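Local structure of ORC2 (Aeropyrum pernix, 1W5T) at residues P213-S217 with R218-T222; E243-S246 with D247-E251; V264-K267 with M268-M272. The protein binds DNA and ATP and takes part in regulating DNA replication as a Cdc6/Orc-family AAA+ protein with a winged-helix domain. All blocks are in the same frame, centred on the assembly; numbering follows the deposited sequence.

Interaction 1 of 3, residues P213-S217 with R218-T222; sequences PAYKS and RELYT. With ANP (phosphoaminophosphonic acid-adenylate ester), chain D.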
ATOM      1  N   PRO A 213      -0.305  -6.766   6.588  1.00 14.07           N
ATOM      2  CA  PRO A 213      -1.437  -7.502   6.045  1.00 14.80           C
ATOM      3  C   PRO A 213      -2.713  -6.637   6.212  1.00 15.96           C
ATOM      4  O   PRO A 213      -2.724  -5.623   6.933  1.00 15.31           O
ATOM      5  CB  PRO A 213      -1.528  -8.738   6.964  1.00 14.88           C
ATOM      6  CG  PRO A 213      -1.168  -8.164   8.356  1.00 13.91           C
ATOM      7  CD  PRO A 213      -0.090  -7.057   8.022  1.00 13.61           C
ATOM      8  N   ALA A 214      -3.786  -7.100   5.582  1.00 16.26           N
ATOM      9  CA  ALA A 214      -5.070  -6.501   5.723  1.00 16.89           C
ATOM     10  C   ALA A 214      -5.581  -6.710   7.156  1.00 16.72           C
ATOM     11  O   ALA A 214      -5.221  -7.671   7.816  1.00 15.60           O
ATOM     12  CB  ALA A 214      -6.044  -7.112   4.677  1.00 17.19           C
ATOM     13  N   TYR A 215      -6.438  -5.789   7.597  1.00 16.70           N
ATOM     14  CA  TYR A 215      -6.930  -5.747   8.965  1.00 16.33           C
ATOM     15  C   TYR A 215      -8.062  -6.722   9.299  1.00 17.05           C
ATOM     16  O   TYR A 215      -9.072  -6.866   8.565  1.00 16.49           O
ATOM     17  CB  TYR A 215      -7.380  -4.309   9.290  1.00 16.38           C
ATOM     18  CG  TYR A 215      -6.258  -3.296   9.377  1.00 13.92           C
ATOM     19  CD1 TYR A 215      -6.185  -2.226   8.465  1.00  9.02           C
ATOM     20  CD2 TYR A 215      -5.272  -3.391  10.394  1.00 12.78           C
ATOM     21  CE1 TYR A 215      -5.161  -1.281   8.554  1.00  9.44           C
ATOM     22  CE2 TYR A 215      -4.226  -2.443  10.481  1.00 13.01           C
ATOM     23  CZ  TYR A 215      -4.179  -1.411   9.560  1.00 11.69           C
ATOM     24  OH  TYR A 215      -3.177  -0.504   9.668  1.00 14.26           O
ATOM     25  N   LYS A 216      -7.910  -7.386  10.433  1.00 17.77           N
ATOM     26  CA  LYS A 216      -9.011  -8.191  11.017  1.00 19.21           C
ATOM     27  C   LYS A 216     -10.061  -7.278  11.657  1.00 19.02           C
ATOM     28  O   LYS A 216      -9.806  -6.080  11.888  1.00 18.87           O
ATOM     29  CB  LYS A 216      -8.479  -9.182  12.031  1.00 19.08           C
ATOM     30  CG  LYS A 216      -7.424 -10.120  11.398  1.00 23.16           C
ATOM     31  CD  LYS A 216      -6.831 -11.111  12.413  1.00 28.64           C
ATOM     32  CE  LYS A 216      -5.594 -11.877  11.805  1.00 32.16           C
ATOM     33  NZ  LYS A 216      -5.963 -13.274  11.352  1.00 35.22           N
ATOM     34  N   SER A 217     -11.227  -7.834  11.952  1.00 18.59           N
ATOM     35  CA  SER A 217     -12.335  -7.014  12.439  1.00 19.77           C
ATOM     36  C   SER A 217     -12.047  -6.312  13.761  1.00 19.66           C
ATOM     37  O   SER A 217     -12.424  -5.139  13.930  1.00 19.92           O
ATOM     38  CB  SER A 217     -13.656  -7.813  12.489  1.00 19.84           C
ATOM     39  OG  SER A 217     -13.678  -8.666  13.613  1.00 23.25           O
ATOM     40  N   ARG A 218     -11.374  -7.024  14.667  1.00 19.24           N
ATOM     41  CA  ARG A 218     -10.934  -6.511  15.959  1.00 19.71           C
ATOM     42  C   ARG A 218     -10.044  -5.254  15.801  1.00 18.40           C
ATOM     43  O   ARG A 218     -10.216  -4.257  16.510  1.00 17.41           O
ATOM     44  CB  ARG A 218     -10.124  -7.597  16.687  1.00 20.67           C
ATOM     45  CG  ARG A 218     -10.901  -8.452  17.662  1.00 26.50           C
ATOM     46  CD  ARG A 218     -10.078  -8.853  18.957  1.00 36.95           C
ATOM     47  NE  ARG A 218      -8.736  -8.226  19.003  1.00 41.80           N
ATOM     48  CZ  ARG A 218      -8.080  -7.849  20.104  1.00 44.33           C
ATOM     49  NH1 ARG A 218      -8.611  -8.002  21.311  1.00 44.89           N
ATOM     50  NH2 ARG A 218      -6.882  -7.295  19.993  1.00 45.10           N
ATOM     51  N   GLU A 219      -9.109  -5.312  14.845  1.00 17.26           N
ATOM     52  CA  GLU A 219      -8.252  -4.161  14.522  1.00 15.76           C
ATOM     53  C   GLU A 219      -9.006  -3.010  13.934  1.00 14.90           C
ATOM     54  O   GLU A 219      -8.785  -1.881  14.353  1.00 15.16           O
ATOM     55  CB  GLU A 219      -7.089  -4.569  13.645  1.00 15.51           C
ATOM     56  CG  GLU A 219      -6.252  -5.638  14.314  1.00 16.30           C
ATOM     57  CD  GLU A 219      -5.465  -6.427  13.326  1.00 18.01           C
ATOM     58  OE1 GLU A 219      -4.354  -6.839  13.658  1.00 22.38           O
ATOM     59  OE2 GLU A 219      -5.927  -6.599  12.198  1.00 20.56           O
ATOM     60  N   LEU A 220      -9.917  -3.290  12.996  1.00 13.63           N
ATOM     61  CA  LEU A 220     -10.766  -2.255  12.440  1.00 12.97           C
ATOM     62  C   LEU A 220     -11.610  -1.622  13.522  1.00 12.49           C
ATOM     63  O   LEU A 220     -11.844  -0.437  13.489  1.00 12.76           O
ATOM     64  CB  LEU A 220     -11.674  -2.775  11.296  1.00 12.93           C
ATOM     65  CG  LEU A 220     -10.972  -3.130   9.964  1.00 12.16           C
ATOM     66  CD1 LEU A 220     -11.966  -3.781   9.020  1.00  9.24           C
ATOM     67  CD2 LEU A 220     -10.251  -1.882   9.328  1.00  8.24           C
ATOM     68  N   TYR A 221     -12.037  -2.416  14.496  1.00 12.86           N
ATOM     69  CA  TYR A 221     -12.833  -1.902  15.569  1.00 12.86           C
ATOM     70  C   TYR A 221     -12.011  -0.888  16.370  1.00 13.49           C
ATOM     71  O   TYR A 221     -12.452   0.238  16.625  1.00 13.71           O
ATOM     72  CB  TYR A 221     -13.392  -3.005  16.484  1.00 13.63           C
ATOM     73  CG  TYR A 221     -14.093  -2.353  17.656  1.00 15.36           C
ATOM     74  CD1 TYR A 221     -13.388  -1.981  18.789  1.00 14.35           C
ATOM     75  CD2 TYR A 221     -15.453  -1.975  17.560  1.00 19.51           C
ATOM     76  CE1 TYR A 221     -13.991  -1.315  19.810  1.00 17.74           C
ATOM     77  CE2 TYR A 221     -16.085  -1.326  18.607  1.00 20.00           C
ATOM     78  CZ  TYR A 221     -15.339  -1.008  19.722  1.00 20.79           C
ATOM     79  OH  TYR A 221     -15.910  -0.358  20.759  1.00 26.61           O
ATOM     80  N   THR A 222     -10.818  -1.306  16.778  1.00 13.15           N
ATOM     81  CA  THR A 222      -9.878  -0.412  17.417  1.00 12.65           C
ATOM     82  C   THR A 222      -9.636   0.841  16.595  1.00 11.97           C
ATOM     83  O   THR A 222      -9.589   1.948  17.142  1.00 11.84           O
ATOM     84  CB  THR A 222      -8.551  -1.153  17.710  1.00 12.57           C
ATOM     85  OG1 THR A 222      -8.824  -2.256  18.573  1.00 13.59           O
ATOM     86  CG2 THR A 222      -7.643  -0.316  18.549  1.00 10.26           C
TER
HETATM   87  PG  ANP D 700      -3.338   2.240  -0.612  1.00 13.70           P
HETATM   88  O1G ANP D 700      -4.501   2.933  -1.440  1.00 19.20           O
HETATM   89  O2G ANP D 700      -1.996   3.053  -0.877  1.00 17.59           O
HETATM   90  O3G ANP D 700      -3.147   0.704  -0.967  1.00 13.19           O
HETATM   91  PB  ANP D 700      -2.542   2.359   2.264  1.00  9.28           P
HETATM   92  O1B ANP D 700      -1.271   3.273   2.044  1.00 14.31           O
HETATM   93  O2B ANP D 700      -2.073   0.882   2.428  1.00 12.13           O
HETATM   94  N3B ANP D 700      -3.727   2.507   1.040  1.00 11.12           N
HETATM   95  PA  ANP D 700      -3.349   4.189   4.332  1.00  8.06           P
HETATM   96  O1A ANP D 700      -2.068   4.405   5.266  1.00 11.27           O
HETATM   97  O2A ANP D 700      -3.449   5.391   3.305  1.00 10.42           O
HETATM   98  O3A ANP D 700      -3.344   2.735   3.629  1.00 11.35           O
HETATM   99  O5' ANP D 700      -4.663   4.028   5.256  1.00 14.09           O
HETATM  100  C5' ANP D 700      -6.054   4.006   4.895  1.00  9.32           C
HETATM  101  C4' ANP D 700      -6.789   4.783   5.991  1.00 10.21           C
HETATM  102  O4' ANP D 700      -6.788   4.044   7.219  1.00  9.99           O
HETATM  103  C3' ANP D 700      -6.103   6.099   6.349  1.00  9.68           C
HETATM  104  O3' ANP D 700      -7.094   7.016   6.718  1.00  8.65           O
HETATM  105  C2' ANP D 700      -5.258   5.783   7.577  1.00  9.19           C
HETATM  106  O2' ANP D 700      -4.933   6.886   8.423  1.00  9.02           O
HETATM  107  C1' ANP D 700      -6.139   4.758   8.277  1.00  8.21           C
HETATM  108  N9  ANP D 700      -5.319   3.770   8.968  1.00 10.03           N
HETATM  109  C8  ANP D 700      -4.680   2.698   8.373  1.00  8.09           C
HETATM  110  N7  ANP D 700      -3.993   1.955   9.275  1.00  5.12           N
HETATM  111  C5  ANP D 700      -4.200   2.496  10.485  1.00  7.11           C
HETATM  112  C6  ANP D 700      -3.825   2.302  11.923  1.00  8.46           C
HETATM  113  N6  ANP D 700      -3.032   1.274  12.340  1.00  6.17           N
HETATM  114  N1  ANP D 700      -4.265   3.193  12.853  1.00  6.40           N
HETATM  115  C2  ANP D 700      -5.037   4.227  12.555  1.00  7.85           C
HETATM  116  N3  ANP D 700      -5.434   4.525  11.292  1.00 11.50           N
HETATM  117  C4  ANP D 700      -5.034   3.666  10.234  1.00  7.81           C
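At the adenine end of the nucleotide pocket, Tyr215 meets Glu219 and Leu220 just where the chain turns into helix 217-231. The phenol of Tyr215, an experimentally established ATP-binding residue, donates a hydrogen bond to the adenine: OH lies 2.6 Å from N7 of the bound ANP. CG of Tyr215 stands opposite the carbonyl carbon (chi1 -69°), which sends the ring from the loop to the base. OE2 of Glu219 comes up to the edge of that ring, in its plane, 3.7 Å from CD2, with the carboxylate turned almost at right angles to the ring (88°). The same oxygen takes the N-H of Lys216, OE2 to N 2.8 Å, met nearly along its C-O bond. Lys216 is the N-cap residue, and the carboxylate three residues on takes its N-H, one of the two bonds of a capping box. With CG anti to the carbonyl carbon and the chain extended beyond it, the Glu219 carboxylate reaches back to this N-H. OE1, its second oxygen, forms a salt bridge with Arg27, so both carboxylate oxygens are engaged. From the next helix position Leu220 leans in, CD2 3.8 Å from CB of Tyr215. The first turns are closed by two backbone bonds, Leu220 N to Lys216 O at 3.0 Å and Tyr221 N to Ser217 O at 2.8 Å.

Interaction 2 of 3, residues E243-S246 with D247-E251; sequences ELIS and DVYGE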
ATOM      1  N   GLU A 243     -19.093  -1.785  15.370  1.00 17.81           N
ATOM      2  CA  GLU A 243     -18.973  -3.223  15.158  1.00 18.84           C
ATOM      3  C   GLU A 243     -19.578  -3.625  13.846  1.00 17.98           C
ATOM      4  O   GLU A 243     -19.076  -4.533  13.187  1.00 18.49           O
ATOM      5  CB  GLU A 243     -19.723  -3.987  16.218  1.00 19.19           C
ATOM      6  CG  GLU A 243     -18.939  -4.226  17.464  1.00 24.58           C
ATOM      7  CD  GLU A 243     -19.833  -4.709  18.590  1.00 32.46           C
ATOM      8  OE1 GLU A 243     -20.600  -5.699  18.350  1.00 32.28           O
ATOM      9  OE2 GLU A 243     -19.740  -4.097  19.699  1.00 35.16           O
ATOM     10  N   LEU A 244     -20.671  -2.947  13.504  1.00 17.11           N
ATOM     11  CA  LEU A 244     -21.392  -3.157  12.276  1.00 17.14           C
ATOM     12  C   LEU A 244     -20.509  -2.953  11.048  1.00 17.44           C
ATOM     13  O   LEU A 244     -20.774  -3.529  10.002  1.00 18.09           O
ATOM     14  CB  LEU A 244     -22.606  -2.225  12.233  1.00 16.47           C
ATOM     15  CG  LEU A 244     -23.708  -2.635  13.231  1.00 17.57           C
ATOM     16  CD1 LEU A 244     -24.750  -1.555  13.384  1.00 15.89           C
ATOM     17  CD2 LEU A 244     -24.380  -4.033  12.909  1.00 16.73           C
ATOM     18  N   ILE A 245     -19.481  -2.119  11.171  1.00 16.97           N
ATOM     19  CA  ILE A 245     -18.626  -1.807  10.055  1.00 17.03           C
ATOM     20  C   ILE A 245     -17.532  -2.850  10.045  1.00 17.98           C
ATOM     21  O   ILE A 245     -17.355  -3.583   9.052  1.00 17.60           O
ATOM     22  CB  ILE A 245     -18.063  -0.389  10.155  1.00 16.91           C
ATOM     23  CG1 ILE A 245     -19.204   0.646  10.092  1.00 16.49           C
ATOM     24  CG2 ILE A 245     -17.117  -0.132   8.970  1.00 16.07           C
ATOM     25  CD1 ILE A 245     -18.867   2.113  10.544  1.00 13.73           C
ATOM     26  N   SER A 246     -16.850  -2.958  11.190  1.00 18.75           N
ATOM     27  CA  SER A 246     -15.725  -3.882  11.355  1.00 19.26           C
ATOM     28  C   SER A 246     -16.096  -5.356  11.135  1.00 19.38           C
ATOM     29  O   SER A 246     -15.308  -6.084  10.551  1.00 19.16           O
ATOM     30  CB  SER A 246     -14.979  -3.655  12.687  1.00 18.74           C
ATOM     31  OG  SER A 246     -15.837  -3.643  13.803  1.00 19.72           O
ATOM     32  N   ASP A 247     -17.302  -5.767  11.534  1.00 20.04           N
ATOM     33  CA  ASP A 247     -17.776  -7.141  11.296  1.00 21.40           C
ATOM     34  C   ASP A 247     -17.906  -7.484   9.830  1.00 21.12           C
ATOM     35  O   ASP A 247     -17.724  -8.622   9.450  1.00 21.88           O
ATOM     36  CB  ASP A 247     -19.131  -7.407  11.964  1.00 22.36           C
ATOM     37  CG  ASP A 247     -18.989  -7.962  13.357  1.00 24.99           C
ATOM     38  OD1 ASP A 247     -17.949  -7.717  14.012  1.00 26.82           O
ATOM     39  OD2 ASP A 247     -19.873  -8.657  13.888  1.00 31.29           O
ATOM     40  N   VAL A 248     -18.241  -6.499   9.008  1.00 20.77           N
ATOM     41  CA  VAL A 248     -18.343  -6.714   7.568  1.00 19.71           C
ATOM     42  C   VAL A 248     -16.987  -6.572   6.890  1.00 19.66           C
ATOM     43  O   VAL A 248     -16.667  -7.401   6.037  1.00 19.57           O
ATOM     44  CB  VAL A 248     -19.372  -5.761   6.901  1.00 19.80           C
ATOM     45  CG1 VAL A 248     -19.515  -6.046   5.410  1.00 20.18           C
ATOM     46  CG2 VAL A 248     -20.714  -5.866   7.564  1.00 20.44           C
ATOM     47  N   TYR A 249     -16.191  -5.541   7.240  1.00 19.35           N
ATOM     48  CA  TYR A 249     -14.925  -5.275   6.498  1.00 18.94           C
ATOM     49  C   TYR A 249     -13.723  -6.142   6.897  1.00 19.37           C
ATOM     50  O   TYR A 249     -12.783  -6.333   6.099  1.00 18.25           O
ATOM     51  CB  TYR A 249     -14.559  -3.805   6.495  1.00 18.46           C
ATOM     52  CG  TYR A 249     -15.542  -2.923   5.742  1.00 18.33           C
ATOM     53  CD1 TYR A 249     -15.627  -1.583   6.016  1.00 16.10           C
ATOM     54  CD2 TYR A 249     -16.392  -3.449   4.769  1.00 16.59           C
ATOM     55  CE1 TYR A 249     -16.512  -0.782   5.360  1.00 16.99           C
ATOM     56  CE2 TYR A 249     -17.313  -2.658   4.112  1.00 16.86           C
ATOM     57  CZ  TYR A 249     -17.366  -1.314   4.397  1.00 16.84           C
ATOM     58  OH  TYR A 249     -18.256  -0.485   3.707  1.00 16.15           O
ATOM     59  N   GLY A 250     -13.765  -6.679   8.124  1.00 19.81           N
ATOM     60  CA  GLY A 250     -12.690  -7.522   8.628  1.00 21.11           C
ATOM     61  C   GLY A 250     -12.307  -8.621   7.632  1.00 22.83           C
ATOM     62  O   GLY A 250     -13.184  -9.281   7.061  1.00 23.37           O
ATOM     63  N   GLU A 251     -10.999  -8.825   7.426  1.00 23.93           N
ATOM     64  CA  GLU A 251     -10.515  -9.811   6.470  1.00 24.21           C
ATOM     65  C   GLU A 251     -10.731 -11.215   6.990  1.00 24.05           C
ATOM     66  O   GLU A 251     -10.893 -12.148   6.209  1.00 24.65           O
ATOM     67  CB  GLU A 251      -9.069  -9.555   6.093  1.00 24.39           C
ATOM     68  CG  GLU A 251      -8.045 -10.182   7.028  1.00 27.38           C
ATOM     69  CD  GLU A 251      -7.786 -11.652   6.710  1.00 31.15           C
ATOM     70  OE1 GLU A 251      -7.706 -12.008   5.492  1.00 32.30           O
ATOM     71  OE2 GLU A 251      -7.683 -12.441   7.677  1.00 30.61           O
TER
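The ring of Tyr249 is met obliquely by Ile245, whose CG2 methyl rests 3.6 Å from CD1 and nearly as close to CE1. This methyl is anti to the backbone N of Ile245 and therefore reaches forward along the helix, while CG of Tyr249 (chi1 -65°) stands beside its own backbone N, bringing CD1 and CE1 within reach of the methyl. Ala262 and Arg261 of helix 259-275 and Leu220 of helix 217-231 also touch Tyr249, and its hydroxyl makes a weak hydrogen bond to the carbonyl of Val290. The second flat group, the carboxylate of Asp247, lies on another side of the helix, where CB of Asp247 sits 3.1 Å from Glu243 O. Behind these side chains run the bonds of the last helical turns: Asp247 N to Glu243 O, 2.7 Å; Tyr249 N to Ile245 O, 2.9 Å; Gly250 N to Ser246 O, 2.9 Å. Ile245 O also receives a weak bond from Val248 N. Gly250 is the first residue to leave helical geometry, while Ser246 turns its hydroxyl back to Leu242 O. Replacing Tyr249 by alanine is likely to open a gap beside the Ile245 methyl and leave the Val290 carbonyl without this weak donor. The chemistry thus divides the end of helix 239-249: an apolar flank faces neighbouring helices of the lid, whereas Glu243 and Asp247 gather negative charge on an exposed flank, their OE1 and OD2 5.4 Å apart, which would be mildly unfavourable; the long, weak ion pair of Asp247 OD1 with Lys253 may offset it.

Interaction 3 of 3, residues V264-K267 with M268-M272; sequences VALK and MACEM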
ATOM      1  N   VAL A 264     -14.380   5.554   5.977  1.00 13.23           N
ATOM      2  CA  VAL A 264     -15.244   6.280   5.049  1.00 14.19           C
ATOM      3  C   VAL A 264     -16.719   5.900   5.337  1.00 14.57           C
ATOM      4  O   VAL A 264     -17.603   6.769   5.379  1.00 15.20           O
ATOM      5  CB  VAL A 264     -14.854   5.991   3.562  1.00 14.17           C
ATOM      6  CG1 VAL A 264     -15.836   6.582   2.620  1.00 14.96           C
ATOM      7  CG2 VAL A 264     -13.487   6.583   3.246  1.00 16.70           C
ATOM      8  N   ALA A 265     -16.980   4.622   5.560  1.00 13.72           N
ATOM      9  CA  ALA A 265     -18.292   4.188   6.049  1.00 13.88           C
ATOM     10  C   ALA A 265     -18.777   4.936   7.285  1.00 13.50           C
ATOM     11  O   ALA A 265     -19.932   5.335   7.350  1.00 14.02           O
ATOM     12  CB  ALA A 265     -18.304   2.680   6.317  1.00 12.36           C
ATOM     13  N   LEU A 266     -17.910   5.077   8.277  1.00 13.29           N
ATOM     14  CA  LEU A 266     -18.273   5.722   9.523  1.00 13.14           C
ATOM     15  C   LEU A 266     -18.525   7.215   9.227  1.00 14.09           C
ATOM     16  O   LEU A 266     -19.524   7.781   9.686  1.00 13.44           O
ATOM     17  CB  LEU A 266     -17.194   5.484  10.605  1.00 12.42           C
ATOM     18  CG  LEU A 266     -17.302   6.294  11.907  1.00 11.63           C
ATOM     19  CD1 LEU A 266     -18.649   6.052  12.523  1.00 12.88           C
ATOM     20  CD2 LEU A 266     -16.256   5.945  12.938  1.00 10.00           C
ATOM     21  N   LYS A 267     -17.638   7.821   8.429  1.00 14.77           N
ATOM     22  CA  LYS A 267     -17.868   9.166   7.948  1.00 16.42           C
ATOM     23  C   LYS A 267     -19.247   9.343   7.363  1.00 16.55           C
ATOM     24  O   LYS A 267     -19.991  10.236   7.811  1.00 16.66           O
ATOM     25  CB  LYS A 267     -16.861   9.606   6.900  1.00 16.42           C
ATOM     26  CG  LYS A 267     -16.824  11.155   6.733  1.00 19.60           C
ATOM     27  CD  LYS A 267     -15.805  11.593   5.686  1.00 25.43           C
ATOM     28  CE  LYS A 267     -16.472  11.745   4.292  1.00 31.95           C
ATOM     29  NZ  LYS A 267     -15.652  11.275   3.110  1.00 31.66           N
ATOM     30  N   MET A 268     -19.552   8.512   6.366  1.00 16.26           N
ATOM     31  CA  MET A 268     -20.800   8.568   5.605  1.00 17.57           C
ATOM     32  C   MET A 268     -21.992   8.428   6.531  1.00 17.05           C
ATOM     33  O   MET A 268     -22.937   9.194   6.429  1.00 16.43           O
ATOM     34  CB  MET A 268     -20.895   7.428   4.580  1.00 18.21           C
ATOM     35  CG  MET A 268     -20.053   7.557   3.324  1.00 22.10           C
ATOM     36  SD  MET A 268     -20.198   5.998   2.267  1.00 33.37           S
ATOM     37  CE  MET A 268     -21.969   6.012   1.854  1.00 26.86           C
ATOM     38  N   ALA A 269     -21.928   7.450   7.432  1.00 16.78           N
ATOM     39  CA  ALA A 269     -23.011   7.214   8.360  1.00 17.43           C
ATOM     40  C   ALA A 269     -23.278   8.488   9.143  1.00 18.00           C
ATOM     41  O   ALA A 269     -24.404   8.884   9.312  1.00 17.32           O
ATOM     42  CB  ALA A 269     -22.706   6.045   9.266  1.00 16.89           C
ATOM     43  N   CYS A 270     -22.215   9.168   9.563  1.00 18.87           N
ATOM     44  CA  CYS A 270     -22.371  10.420  10.302  1.00 19.35           C
ATOM     45  C   CYS A 270     -23.025  11.558   9.494  1.00 19.58           C
ATOM     46  O   CYS A 270     -23.919  12.267   9.997  1.00 19.62           O
ATOM     47  CB  CYS A 270     -21.032  10.868  10.847  1.00 19.40           C
ATOM     48  SG  CYS A 270     -20.553   9.889  12.234  1.00 19.20           S
ATOM     49  N   GLU A 271     -22.586  11.727   8.258  1.00 20.36           N
ATOM     50  CA  GLU A 271     -23.202  12.719   7.380  1.00 21.96           C
ATOM     51  C   GLU A 271     -24.639  12.392   6.964  1.00 21.62           C
ATOM     52  O   GLU A 271     -25.448  13.305   6.753  1.00 21.65           O
ATOM     53  CB  GLU A 271     -22.299  13.194   6.216  1.00 22.59           C
ATOM     54  CG  GLU A 271     -21.582  12.145   5.385  1.00 28.09           C
ATOM     55  CD  GLU A 271     -20.355  12.703   4.643  1.00 33.74           C
ATOM     56  OE1 GLU A 271     -19.793  13.736   5.075  1.00 35.74           O
ATOM     57  OE2 GLU A 271     -19.935  12.104   3.620  1.00 35.61           O
ATOM     58  N   MET A 272     -24.945  11.095   6.882  1.00 21.69           N
ATOM     59  CA  MET A 272     -26.310  10.608   6.665  1.00 21.27           C
ATOM     60  C   MET A 272     -27.222  10.967   7.838  1.00 21.07           C
ATOM     61  O   MET A 272     -28.387  11.320   7.622  1.00 20.87           O
ATOM     62  CB  MET A 272     -26.320   9.097   6.430  1.00 20.81           C
ATOM     63  CG  MET A 272     -26.082   8.687   4.983  1.00 21.56           C
ATOM     64  SD  MET A 272     -25.785   6.877   4.867  1.00 25.31           S
ATOM     65  CE  MET A 272     -25.414   6.726   3.195  1.00 24.10           C
TER
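Met268 sets CB and CG against the carbonyl oxygen of Val264, four residues earlier in helix 259-275. Its backbone N-H bonds to Val264 O at 2.8 Å, and its CG packs 3.3 Å from the same oxygen, placed there by a first torsion (chi1 -75°) that sets CG beside the backbone N. The Val264 side chain touches it more loosely, and Asn293 lies against both residues. Ala269 follows with its own bond, N to Ala265 O at 2.9 Å; its methyl faces helix 283-292, meeting Val286 and Ala289. Cys270 gives its N-H to Leu266 O at 3.0 Å, and its sulfur lies loosely by the Leu266 side chain, SG to CD1 4.3 Å. Glu271 bonds through N to Lys267 O at 3.0 Å. Its CG is wedged between backbone N and carbonyl carbon (chi1 48°), a choice that swings the carboxylate back along the helix to Lys267, whose chain bends twice near its end. The side chains meet through carbon, Glu271 OE2 to Lys267 CE at 3.5 Å; the charges themselves remain beyond salt-bridge range, NZ to OE2 4.4 Å, and would attract each other only weakly. Such an unbroken run of i to i+4 bonds is regular alpha helix, here one of the helices of the ATPase lid of a Cdc6/Orc AAA+ protein.

In the fold
The three local contacts sit on successive helices of the lid and are linked in series through helix 239-249. Interaction 1 reaches the adenine through Tyr215. Interaction 2, its centre 8 Å away, is joined to it by a probable hydrogen bond, Glu251 N to Tyr215 O at 3.0 Å, and by packing of Leu220 CD1 on Tyr249 CB at 3.6 Å. Ile245 then links 243-251 to 264-272, its CD1 3.8 Å from Leu266 CB. Interactions 1 and 3 do not touch, their nearest atoms being about 8 Å apart, yet the Val264 side chain comes within about 7 Å of the ANP. The Tyr215 anchor is thereby tied through helix 239-249 to helix 259-275.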